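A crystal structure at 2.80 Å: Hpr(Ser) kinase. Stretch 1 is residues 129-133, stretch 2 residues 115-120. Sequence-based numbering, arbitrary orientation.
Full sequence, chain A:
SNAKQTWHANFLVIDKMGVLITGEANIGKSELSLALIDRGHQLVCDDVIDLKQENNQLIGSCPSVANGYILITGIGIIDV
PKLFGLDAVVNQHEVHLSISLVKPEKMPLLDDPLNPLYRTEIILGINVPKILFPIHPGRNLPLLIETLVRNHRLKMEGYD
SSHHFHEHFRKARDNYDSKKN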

# COMPACT_ATOMS: atom_id res chain seq x y z
N PRO A 129 27.83 -1.66 1.84
CA PRO A 129 27.10 -2.73 1.17
C PRO A 129 26.01 -2.17 0.26
O PRO A 129 25.37 -1.18 0.61
CB PRO A 129 26.48 -3.53 2.32
CG PRO A 129 27.31 -3.21 3.51
CD PRO A 129 27.90 -1.86 3.30
N LYS A 130 25.82 -2.81 -0.89
CA LYS A 130 24.89 -2.31 -1.90
C LYS A 130 24.02 -3.45 -2.39
O LYS A 130 24.52 -4.51 -2.74
CB LYS A 130 25.68 -1.73 -3.08
CG LYS A 130 24.85 -0.94 -4.06
CD LYS A 130 25.55 -0.86 -5.41
CE LYS A 130 25.08 0.33 -6.24
NZ LYS A 130 26.14 0.79 -7.19
N ILE A 131 22.71 -3.22 -2.42
CA ILE A 131 21.77 -4.22 -2.91
C ILE A 131 21.15 -3.71 -4.20
O ILE A 131 20.77 -2.55 -4.29
CB ILE A 131 20.65 -4.50 -1.89
CG1 ILE A 131 21.24 -5.01 -0.57
CG2 ILE A 131 19.65 -5.50 -2.45
CD1 ILE A 131 20.22 -5.33 0.48
N LEU A 132 21.08 -4.58 -5.20
CA LEU A 132 20.32 -4.29 -6.42
C LEU A 132 18.93 -4.87 -6.23
O LEU A 132 18.78 -6.09 -6.14
CB LEU A 132 21.00 -4.93 -7.64
CG LEU A 132 22.44 -4.53 -7.97
CD1 LEU A 132 22.83 -5.11 -9.31
CD2 LEU A 132 22.64 -3.03 -7.99
N PHE A 133 17.92 -4.02 -6.15
CA PHE A 133 16.55 -4.47 -5.90
C PHE A 133 15.65 -4.27 -7.10
O PHE A 133 15.51 -3.15 -7.59
CB PHE A 133 15.95 -3.76 -4.69
CG PHE A 133 14.70 -4.41 -4.19
CD1 PHE A 133 13.46 -3.92 -4.55
CD2 PHE A 133 14.76 -5.54 -3.40
CE1 PHE A 133 12.31 -4.53 -4.11
CE2 PHE A 133 13.61 -6.16 -2.95
CZ PHE A 133 12.38 -5.65 -3.31
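Stretch 2 (115-120) NPLYRT

Stretch 2 pairs with stretch 1 as an antiparallel neighbour in a twisted sheet, the two strand axes making 140° between their N-to-C directions. The strongest links lie between Lys130 and Arg119, which exchange two backbone hydrogen bonds: Arg119 N to Lys130 O at 2.6 Å and Lys130 N to Arg119 O at 2.8 Å. Leu132 N adds a third, donating to Leu117 O at 3.0 Å. In the other direction a water fills the gap, accepting from Leu117 N at 3.1 Å and donating to Leu132 O at 2.6 Å, so both polar groups are satisfied as the strands spread.

Between these pairs, Ile131 faces Tyr118, their CA atoms 4.7 Å apart. Ile131 CG1 lies over a face of the Tyr118 ring, 4.1 Å from its centroid, where an aliphatic branch meets a flat aromatic surface; Ile131 CG2 reaches Pro116 CB at 3.9 Å. Pro129, opposite Thr120, suits a non-hydrogen-bonded position because it has no amide hydrogen to offer, and its CB packs 4.2 Å from Tyr118 CE2.

On the other face, Leu132 CD1 meets Leu117 CD2 at 3.7 Å, an apolar contact. The long chains of Lys130 and Arg119 start side by side, CB to CB 4.2 Å, and the lysine's end then leads away.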

# COMPACT_ATOMS: atom_id res chain seq x y z
N ASN A 115 19.09 -15.20 -1.30
CA ASN A 115 19.63 -13.96 -0.73
C ASN A 115 19.51 -12.80 -1.71
O ASN A 115 19.30 -13.01 -2.90
CB ASN A 115 21.10 -14.16 -0.33
CG ASN A 115 21.24 -14.77 1.05
OD1 ASN A 115 21.57 -15.94 1.19
ND2 ASN A 115 20.99 -13.96 2.08
N PRO A 116 19.64 -11.55 -1.21
CA PRO A 116 19.61 -10.40 -2.11
C PRO A 116 20.86 -10.34 -2.98
O PRO A 116 21.86 -10.97 -2.67
CB PRO A 116 19.58 -9.19 -1.16
CG PRO A 116 19.46 -9.73 0.22
CD PRO A 116 19.87 -11.16 0.19
N LEU A 117 20.80 -9.57 -4.07
CA LEU A 117 21.97 -9.38 -4.91
C LEU A 117 22.83 -8.30 -4.28
O LEU A 117 22.55 -7.11 -4.42
CB LEU A 117 21.58 -9.01 -6.35
CG LEU A 117 22.73 -8.94 -7.37
CD1 LEU A 117 23.58 -10.19 -7.32
CD2 LEU A 117 22.18 -8.74 -8.77
N TYR A 118 23.86 -8.73 -3.55
CA TYR A 118 24.76 -7.83 -2.83
C TYR A 118 25.95 -7.42 -3.70
O TYR A 118 26.54 -8.24 -4.40
CB TYR A 118 25.28 -8.49 -1.55
CG TYR A 118 24.47 -8.20 -0.31
CD1 TYR A 118 23.63 -9.16 0.24
CD2 TYR A 118 24.55 -6.97 0.32
CE1 TYR A 118 22.89 -8.89 1.39
CE2 TYR A 118 23.82 -6.69 1.46
CZ TYR A 118 22.99 -7.65 1.99
OH TYR A 118 22.26 -7.36 3.13
N ARG A 119 26.29 -6.14 -3.62
CA ARG A 119 27.52 -5.60 -4.18
C ARG A 119 28.13 -4.66 -3.14
O ARG A 119 27.63 -4.59 -2.02
CB ARG A 119 27.24 -4.84 -5.48
CG ARG A 119 26.75 -5.72 -6.63
CD ARG A 119 27.27 -5.18 -7.96
NE ARG A 119 26.58 -5.72 -9.14
CZ ARG A 119 26.69 -6.97 -9.60
NH1 ARG A 119 27.45 -7.86 -8.98
NH2 ARG A 119 26.02 -7.33 -10.69
N THR A 120 29.21 -3.97 -3.50
CA THR A 120 29.82 -2.96 -2.64
C THR A 120 29.96 -1.63 -3.39
O THR A 120 30.31 -1.61 -4.56
CB THR A 120 31.21 -3.40 -2.15
OG1 THR A 120 31.10 -4.65 -1.46
CG2 THR A 120 31.80 -2.37 -1.20
O HOH W 1 18.12 -8.08 -4.61